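Local coordinates for fucolectin-related protein (Streptococcus pneumoniae, PDB 2WMF) that probably hydrolyses glycosidic bonds in host blood-group carbohydrate antigens, as a family 98 glycoside hydrolase, at residues A261-S266 / A490-S495; N254-G259 / N483-K488; W245-K250 / A268-S273. All coordinates share one frame; numbering follows the deposited sequence.

Contact 1 (A261-S266 / A490-S495); sequences ARDMRS and AMWALS
Arg-265 reaches across to the end of helix 489-493 and gives two hydrogen bonds from one nitrogen. Arg-265 NH1 donates to Met-491 O at 3.0 Å, in the carbonyl plane and on a lone pair. Arg-265 NH1 also donates to Leu-494 O at 3.0 Å, tilted 25° from the carbonyl plane. A water adds a third link, accepting from Arg-265 NH2 and donating to Leu-494 O. Asp-263 grips the guanidinium in its plane, along the NE/NH2 edge. NE meets OD1 and NH2 meets OD2 in a side-on salt bridge, with Arg-265 NH2 2.8 Å from Asp-263 OD2. Asp-263 OD1 also takes the backbone N of Arg-265 on its anti lone pair, which makes an Asx turn. The contact joins the loop between helices 245-249 and 272-283, which follows the seventh strand of the catalytic (beta/alpha)8 barrel, to a short helix of the C-terminal region. Trp-492 supplies most of the apolar surface. Arg-265 CB lies over its six-membered ring, 3.6 Å from the centroid, in a CH-pi contact. Trp-492 CE3 lies over one guanidinium face, the two planes 29° apart. Ser-266 OG sits at the edge of the indole, 3.5 Å from Trp-492 CH2, and is hydrogen-bonded to Tyr-252 O. Met-491 runs alongside the arginine chain, with Met-491 CG 3.7 Å from Arg-265 CD. The bend at Arg-265 chi3 (-74°) turns the guanidinium toward the helix end.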
# COMPACT_ATOMS: atom_id res chain seq x y z
N ALA A 261 -4.01 23.96 -13.00
CA ALA A 261 -3.54 22.94 -13.94
C ALA A 261 -2.61 21.97 -13.20
O ALA A 261 -1.68 22.38 -12.51
CB ALA A 261 -2.82 23.58 -15.12
N ARG A 262 -2.86 20.68 -13.40
CA ARG A 262 -1.92 19.65 -12.90
C ARG A 262 -0.56 19.73 -13.60
O ARG A 262 -0.42 20.22 -14.73
CB ARG A 262 -2.49 18.26 -13.08
CG ARG A 262 -2.54 17.81 -14.55
CD ARG A 262 -3.22 16.50 -14.71
NE ARG A 262 -3.41 16.17 -16.13
CZ ARG A 262 -3.83 14.99 -16.58
NH1 ARG A 262 -4.09 14.01 -15.76
NH2 ARG A 262 -3.98 14.78 -17.88
N ASP A 263 0.45 19.22 -12.91
CA ASP A 263 1.74 18.94 -13.52
C ASP A 263 2.50 17.92 -12.66
O ASP A 263 1.87 17.28 -11.79
CB ASP A 263 2.56 20.22 -13.90
CG ASP A 263 2.94 21.11 -12.74
OD1 ASP A 263 3.27 20.61 -11.63
OD2 ASP A 263 2.92 22.37 -12.94
N MET A 264 3.79 17.70 -12.92
CA MET A 264 4.54 16.69 -12.15
C MET A 264 4.49 16.97 -10.66
O MET A 264 4.59 16.05 -9.85
CB MET A 264 6.01 16.55 -12.60
CG MET A 264 6.16 15.89 -13.95
SD MET A 264 7.87 15.58 -14.40
CE MET A 264 8.33 17.26 -14.87
N ARG A 265 4.31 18.23 -10.26
CA ARG A 265 4.22 18.54 -8.85
C ARG A 265 3.04 17.78 -8.17
O ARG A 265 3.03 17.56 -6.96
CB ARG A 265 4.14 20.04 -8.66
CG ARG A 265 5.42 20.72 -9.00
CD ARG A 265 5.34 22.22 -8.89
NE ARG A 265 4.58 22.78 -10.00
CZ ARG A 265 4.58 24.08 -10.33
NH1 ARG A 265 5.22 24.96 -9.58
NH2 ARG A 265 3.91 24.50 -11.39
N SER A 266 2.04 17.41 -8.96
CA SER A 266 0.91 16.61 -8.47
C SER A 266 1.36 15.28 -7.88
O SER A 266 0.79 14.81 -6.88
CB SER A 266 -0.16 16.43 -9.56
OG SER A 266 -0.65 17.68 -10.06
N ALA A 490 4.73 26.00 -1.20
CA ALA A 490 5.98 26.51 -1.78
C ALA A 490 6.29 25.86 -3.14
O ALA A 490 6.66 26.53 -4.11
CB ALA A 490 7.14 26.34 -0.82
N MET A 491 6.13 24.54 -3.22
CA MET A 491 6.45 23.84 -4.44
C MET A 491 5.53 24.32 -5.58
O MET A 491 5.97 24.55 -6.73
CB MET A 491 6.29 22.32 -4.21
CG MET A 491 6.54 21.49 -5.46
SD MET A 491 6.36 19.72 -5.12
CE MET A 491 4.65 19.71 -4.52
N TRP A 492 4.25 24.52 -5.25
CA TRP A 492 3.26 24.95 -6.25
C TRP A 492 3.46 26.39 -6.67
O TRP A 492 2.94 26.75 -7.73
CB TRP A 492 1.83 24.69 -5.76
CG TRP A 492 1.45 23.24 -5.93
CD1 TRP A 492 1.35 22.27 -4.97
CD2 TRP A 492 1.21 22.59 -7.18
NE1 TRP A 492 1.03 21.06 -5.55
CE2 TRP A 492 0.94 21.23 -6.91
CE3 TRP A 492 1.17 23.03 -8.51
CZ2 TRP A 492 0.68 20.32 -7.91
CZ3 TRP A 492 0.91 22.12 -9.50
CH2 TRP A 492 0.62 20.77 -9.19
N ALA A 493 4.18 27.18 -5.87
CA ALA A 493 4.45 28.60 -6.17
C ALA A 493 5.62 28.83 -7.13
O ALA A 493 5.79 29.94 -7.63
CB ALA A 493 4.62 29.43 -4.83
N LEU A 494 6.39 27.79 -7.43
CA LEU A 494 7.59 27.93 -8.24
C LEU A 494 7.23 28.27 -9.67
O LEU A 494 6.25 27.74 -10.20
CB LEU A 494 8.37 26.60 -8.26
CG LEU A 494 8.85 25.99 -6.95
CD1 LEU A 494 9.60 24.65 -7.26
CD2 LEU A 494 9.76 26.95 -6.24
N SER A 495 8.05 29.10 -10.30
CA SER A 495 7.99 29.31 -11.74
C SER A 495 8.62 28.14 -12.48
O SER A 495 9.53 27.48 -11.96
CB SER A 495 8.78 30.58 -12.09
OG SER A 495 8.17 31.73 -11.54
O HOH W 1 5.08 26.98 -12.65

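Contact 2 (N254-G259 / N483-K488); sequences NTFETG and NYRTDK
Thr-255 and Lys-488 are joined through water, where a type II beta turn, Asn-254 to Glu-257, meets the loop between strand 477-482 and helix 489-493. The turn belongs to the loop between helices 245-249 and 272-283, which follows the seventh barrel strand, so the site lies between the catalytic barrel and the C-terminal region. No direct hydrogen bond crosses it. One water donates to Asn-254 OD1, accepts from Lys-488 N and pairs with Thr-255 OG1 at 2.7 Å. A second water accepts from Lys-488 NZ and also pairs with Thr-255 OG1, at 2.9 Å. The turn is closed by Glu-257 N to Asn-254 O and braced by Asn-254 N to Glu-257 OE1. Asn-254 ND2 is bonded to Thr-489 OG1. The Lys-488 chain, bent at chi2 and chi4, curls its amine back onto its own loop. NZ lies among four acceptors, Thr-486 O, Thr-486 OG1, Glu-272 OE1 and the second water, which must share its three protons. Van der Waals contacts complete the join. Asn-254 OD1 is 3.3 Å from Lys-488 CB. Thr-255 CG2 touches Arg-485 CD at 3.9 Å and also lies over the centre of the Phe-256 ring. The polar end of Arg-485 is engaged mainly by His-465. Its guanidinium stands steeply to the Phe-256 ring, the planes 80° apart. Phe-256 CE2 lies over one guanidinium face, and Phe-256 CZ is 3.8 Å from Arg-485 NH1.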
# COMPACT_ATOMS: atom_id res chain seq x y z
N ASN A 254 -2.21 21.41 -5.11
CA ASN A 254 -1.98 21.62 -3.68
C ASN A 254 -3.12 21.05 -2.86
O ASN A 254 -4.27 20.99 -3.32
CB ASN A 254 -1.81 23.12 -3.40
CG ASN A 254 -1.14 23.41 -2.08
OD1 ASN A 254 -0.72 22.50 -1.36
ND2 ASN A 254 -1.06 24.69 -1.73
N THR A 255 -2.87 20.65 -1.62
CA THR A 255 -3.92 20.02 -0.82
C THR A 255 -5.17 20.92 -0.76
O THR A 255 -5.08 22.11 -0.40
CB THR A 255 -3.43 19.73 0.62
OG1 THR A 255 -2.05 19.37 0.56
CG2 THR A 255 -4.25 18.59 1.27
N PHE A 256 -6.32 20.30 -1.08
CA PHE A 256 -7.65 20.92 -1.09
C PHE A 256 -7.92 21.95 -2.22
O PHE A 256 -9.03 22.49 -2.33
CB PHE A 256 -7.97 21.56 0.25
CG PHE A 256 -7.65 20.69 1.46
CD1 PHE A 256 -8.23 19.42 1.55
CD2 PHE A 256 -6.87 21.15 2.50
CE1 PHE A 256 -7.96 18.61 2.61
CE2 PHE A 256 -6.63 20.35 3.60
CZ PHE A 256 -7.18 19.07 3.67
N GLU A 257 -6.92 22.21 -3.04
CA GLU A 257 -6.99 23.26 -4.07
C GLU A 257 -7.78 22.80 -5.28
O GLU A 257 -7.71 21.65 -5.71
CB GLU A 257 -5.58 23.68 -4.46
CG GLU A 257 -5.45 24.75 -5.54
CD GLU A 257 -3.99 25.03 -5.83
OE1 GLU A 257 -3.25 24.11 -6.29
OE2 GLU A 257 -3.59 26.18 -5.61
N THR A 258 -8.56 23.73 -5.84
CA THR A 258 -9.25 23.52 -7.13
C THR A 258 -8.84 24.63 -8.11
O THR A 258 -8.33 25.69 -7.71
CB THR A 258 -10.77 23.50 -7.00
OG1 THR A 258 -11.21 24.81 -6.60
CG2 THR A 258 -11.25 22.46 -6.00
N GLY A 259 -9.01 24.32 -9.39
CA GLY A 259 -8.80 25.30 -10.45
C GLY A 259 -7.39 25.57 -10.92
O GLY A 259 -7.16 26.50 -11.71
N ASN A 483 -0.63 12.26 11.73
CA ASN A 483 -1.27 13.11 10.75
C ASN A 483 -0.29 13.85 9.84
O ASN A 483 -0.63 14.90 9.27
CB ASN A 483 -2.22 14.10 11.47
CG ASN A 483 -1.46 15.16 12.26
OD1 ASN A 483 -0.22 15.13 12.36
ND2 ASN A 483 -2.20 16.09 12.82
N TYR A 484 0.90 13.30 9.63
CA TYR A 484 2.00 14.06 8.99
C TYR A 484 1.57 14.51 7.58
O TYR A 484 1.17 13.68 6.74
CB TYR A 484 3.27 13.21 8.86
CG TYR A 484 4.50 14.05 8.45
CD1 TYR A 484 4.99 15.05 9.28
CD2 TYR A 484 5.11 13.87 7.23
CE1 TYR A 484 6.02 15.84 8.91
CE2 TYR A 484 6.20 14.66 6.85
CZ TYR A 484 6.68 15.62 7.71
OH TYR A 484 7.74 16.44 7.35
N ARG A 485 1.58 15.82 7.33
CA ARG A 485 1.31 16.34 6.01
C ARG A 485 2.07 17.65 5.91
O ARG A 485 1.74 18.59 6.62
CB ARG A 485 -0.19 16.58 5.78
CG ARG A 485 -0.49 17.07 4.34
CD ARG A 485 -1.94 17.42 4.12
NE ARG A 485 -2.27 18.70 4.73
CZ ARG A 485 -3.30 18.95 5.51
NH1 ARG A 485 -4.22 18.01 5.75
NH2 ARG A 485 -3.45 20.17 6.05
N THR A 486 3.02 17.71 5.00
CA THR A 486 3.77 18.96 4.77
C THR A 486 2.91 19.90 3.90
O THR A 486 2.11 19.44 3.08
CB THR A 486 5.13 18.70 4.08
OG1 THR A 486 4.91 18.14 2.76
CG2 THR A 486 6.00 17.81 4.94
N ASP A 487 3.11 21.22 4.06
CA ASP A 487 2.47 22.21 3.20
C ASP A 487 3.18 22.21 1.83
O ASP A 487 4.40 22.43 1.74
CB ASP A 487 2.58 23.58 3.87
CG ASP A 487 1.97 24.70 3.06
OD1 ASP A 487 1.20 24.39 2.11
OD2 ASP A 487 2.24 25.87 3.42
N LYS A 488 2.40 21.95 0.76
CA LYS A 488 2.94 21.86 -0.59
C LYS A 488 2.89 23.20 -1.32
O LYS A 488 3.20 23.28 -2.52
CB LYS A 488 2.15 20.84 -1.42
CG LYS A 488 1.96 19.41 -0.76
CD LYS A 488 3.31 18.79 -0.43
CE LYS A 488 3.20 17.39 0.13
NZ LYS A 488 2.34 17.26 1.35
O HOH W 2 -0.49 21.49 1.22
O HOH W 3 -0.39 17.03 0.49

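Contact 3 (W245-K250 / A268-S273)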
# COMPACT_ATOMS: atom_id res chain seq x y z
N TRP A 245 1.11 9.14 -8.37
CA TRP A 245 0.63 9.61 -9.69
C TRP A 245 -0.90 9.63 -9.73
O TRP A 245 -1.49 10.33 -10.58
CB TRP A 245 1.16 8.74 -10.84
CG TRP A 245 2.53 9.06 -11.36
CD1 TRP A 245 3.70 8.40 -11.10
CD2 TRP A 245 2.86 10.10 -12.29
NE1 TRP A 245 4.73 8.97 -11.79
CE2 TRP A 245 4.25 10.00 -12.56
CE3 TRP A 245 2.13 11.09 -12.93
CZ2 TRP A 245 4.93 10.89 -13.41
CZ3 TRP A 245 2.80 11.96 -13.81
CH2 TRP A 245 4.19 11.86 -14.01
N LYS A 246 -1.58 8.88 -8.85
CA LYS A 246 -3.07 9.01 -8.78
C LYS A 246 -3.49 10.49 -8.61
O LYS A 246 -4.57 10.91 -9.12
CB LYS A 246 -3.68 8.12 -7.70
CG LYS A 246 -3.53 8.61 -6.25
CD LYS A 246 -4.34 7.77 -5.27
CE LYS A 246 -3.95 6.31 -5.24
NZ LYS A 246 -2.54 6.04 -4.86
N TRP A 247 -2.69 11.24 -7.87
CA TRP A 247 -3.02 12.62 -7.55
C TRP A 247 -3.08 13.44 -8.87
O TRP A 247 -4.00 14.26 -9.10
CB TRP A 247 -2.03 13.21 -6.53
CG TRP A 247 -2.55 14.34 -5.70
CD1 TRP A 247 -2.26 15.65 -5.85
CD2 TRP A 247 -3.41 14.25 -4.55
NE1 TRP A 247 -2.88 16.41 -4.87
CE2 TRP A 247 -3.63 15.57 -4.08
CE3 TRP A 247 -4.01 13.18 -3.86
CZ2 TRP A 247 -4.39 15.84 -2.94
CZ3 TRP A 247 -4.78 13.46 -2.74
CH2 TRP A 247 -4.98 14.76 -2.30
N TRP A 248 -2.11 13.19 -9.75
CA TRP A 248 -2.04 13.77 -11.12
C TRP A 248 -3.20 13.27 -11.98
O TRP A 248 -3.85 14.06 -12.68
CB TRP A 248 -0.71 13.39 -11.76
CG TRP A 248 -0.50 13.95 -13.14
CD1 TRP A 248 0.02 15.18 -13.47
CD2 TRP A 248 -0.78 13.28 -14.35
NE1 TRP A 248 0.06 15.31 -14.84
CE2 TRP A 248 -0.42 14.15 -15.40
CE3 TRP A 248 -1.30 12.02 -14.67
CZ2 TRP A 248 -0.56 13.81 -16.73
CZ3 TRP A 248 -1.43 11.68 -16.02
CH2 TRP A 248 -1.08 12.59 -17.03
N GLU A 249 -3.51 11.98 -11.91
CA GLU A 249 -4.62 11.41 -12.71
C GLU A 249 -5.96 12.09 -12.37
O GLU A 249 -6.81 12.28 -13.25
CB GLU A 249 -4.71 9.90 -12.50
CG GLU A 249 -3.50 9.09 -13.04
CD GLU A 249 -3.48 8.94 -14.56
OE1 GLU A 249 -4.47 9.34 -15.24
OE2 GLU A 249 -2.44 8.38 -15.06
N LYS A 250 -6.14 12.43 -11.09
CA LYS A 250 -7.35 13.12 -10.56
C LYS A 250 -7.41 14.60 -10.88
O LYS A 250 -8.43 15.27 -10.60
CB LYS A 250 -7.42 12.93 -9.04
CG LYS A 250 -7.70 11.50 -8.64
CD LYS A 250 -9.09 10.98 -9.01
CE LYS A 250 -10.25 11.59 -8.24
NZ LYS A 250 -11.58 11.03 -8.70
N ALA A 268 3.90 14.79 -6.22
CA ALA A 268 4.54 15.13 -4.96
C ALA A 268 3.57 15.81 -3.98
O ALA A 268 3.99 16.44 -3.00
CB ALA A 268 5.83 16.00 -5.23
N SER A 269 2.27 15.61 -4.23
CA SER A 269 1.23 16.29 -3.48
C SER A 269 0.21 15.41 -2.74
O SER A 269 -0.61 15.91 -1.99
CB SER A 269 0.52 17.31 -4.38
OG SER A 269 1.43 18.32 -4.83
N GLU A 270 0.26 14.09 -2.91
CA GLU A 270 -0.60 13.21 -2.09
C GLU A 270 -0.09 13.32 -0.63
O GLU A 270 1.11 13.09 -0.38
CB GLU A 270 -0.52 11.77 -2.55
CG GLU A 270 -1.37 10.86 -1.65
CD GLU A 270 -1.57 9.43 -2.09
OE1 GLU A 270 -1.37 9.11 -3.27
OE2 GLU A 270 -2.00 8.62 -1.19
N PRO A 271 -0.97 13.66 0.32
CA PRO A 271 -0.51 13.80 1.71
C PRO A 271 0.29 12.57 2.19
O PRO A 271 -0.07 11.42 1.93
CB PRO A 271 -1.80 13.99 2.49
CG PRO A 271 -2.69 14.65 1.52
CD PRO A 271 -2.40 14.00 0.20
N GLU A 272 1.38 12.86 2.89
CA GLU A 272 2.30 11.81 3.40
C GLU A 272 1.56 10.76 4.23
O GLU A 272 1.73 9.55 4.03
CB GLU A 272 3.43 12.43 4.23
CG GLU A 272 4.43 13.25 3.38
CD GLU A 272 4.13 14.70 3.15
OE1 GLU A 272 2.93 15.14 3.27
OE2 GLU A 272 5.12 15.43 2.84
N SER A 273 0.74 11.20 5.16
CA SER A 273 -0.01 10.26 6.01
C SER A 273 -1.03 9.47 5.19
O SER A 273 -1.41 8.35 5.56
CB SER A 273 -0.71 10.99 7.13
OG SER A 273 -1.51 12.00 6.58
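Trp-247 on helix 245-249 faces the backbone of the loop 268-271, with its CA 6.0 Å from the CA of Glu-270, and no hydrogen bond joins the two segments. The indole does most of the touching. One of its faces lies against the chain from Ser-269 to Pro-271. Glu-270 CA sits over the six-membered ring, 4.1 Å from the centroid, in a CH-pi contact. Pro-271 CD makes a second CH-pi contact over the same face, 28° off the ring normal, and is 3.7 Å from Trp-247 CH2. Ser-269 O also lies over this face, offset toward the rim. At the five-membered ring, Trp-247 NE1 is 3.6 Å from Ser-269 CB. The NE1 proton is used on Thr-253, while Ser-269 OG bonds to Arg-265 O. The backbone N of Glu-270, buried under the indole, has no polar partner in the model. The chi1 of Trp-247, -155°, swings the ring away from its own N and onto this loop. Lys-246 adds an electrostatic link, a long salt bridge of 3.6 Å from Lys-246 NZ to Glu-270 OE1. Asp-243 O is the main partner of the amine, which also bonds Asn-213 OD1 and pairs with Glu-278. The bends at chi3 and chi4 of Lys-246 bring NZ toward Glu-270 OE1; Lys-246 CG is 3.7 Å from the same oxygen. Pro-271 is the N-cap residue of helix 272-283. The contact thus packs helix 245-249, which follows barrel strand 237-243, against the loop that leads into helix 272-283 and so on to the last barrel strand, 289-293.

The three contacts share one long excursion of the barrel chain, from helix 245-249 to helix 272-283. Contact 3 packs its two ends together. Contacts 1 and 2 dock its middle on the C-terminal region, with segments 224 residues apart in sequence. Their centres are about 11 Å apart, and Trp-492 NE1 is 3.3 Å from Asn-254 N in packing contact. Contacts 1 and 3 lie about 12 Å apart, centre to centre. They are tied by hydrogen bonds from Trp-492 NE1 to Ser-269 OG, 2.9 Å, and from Arg-262 NH1 to Trp-248 O, 3.1 Å. Contacts 2 and 3 are about 9 Å apart between centres. Glu-272 links them, with its OE2 2.7 Å from Thr-486 OG1.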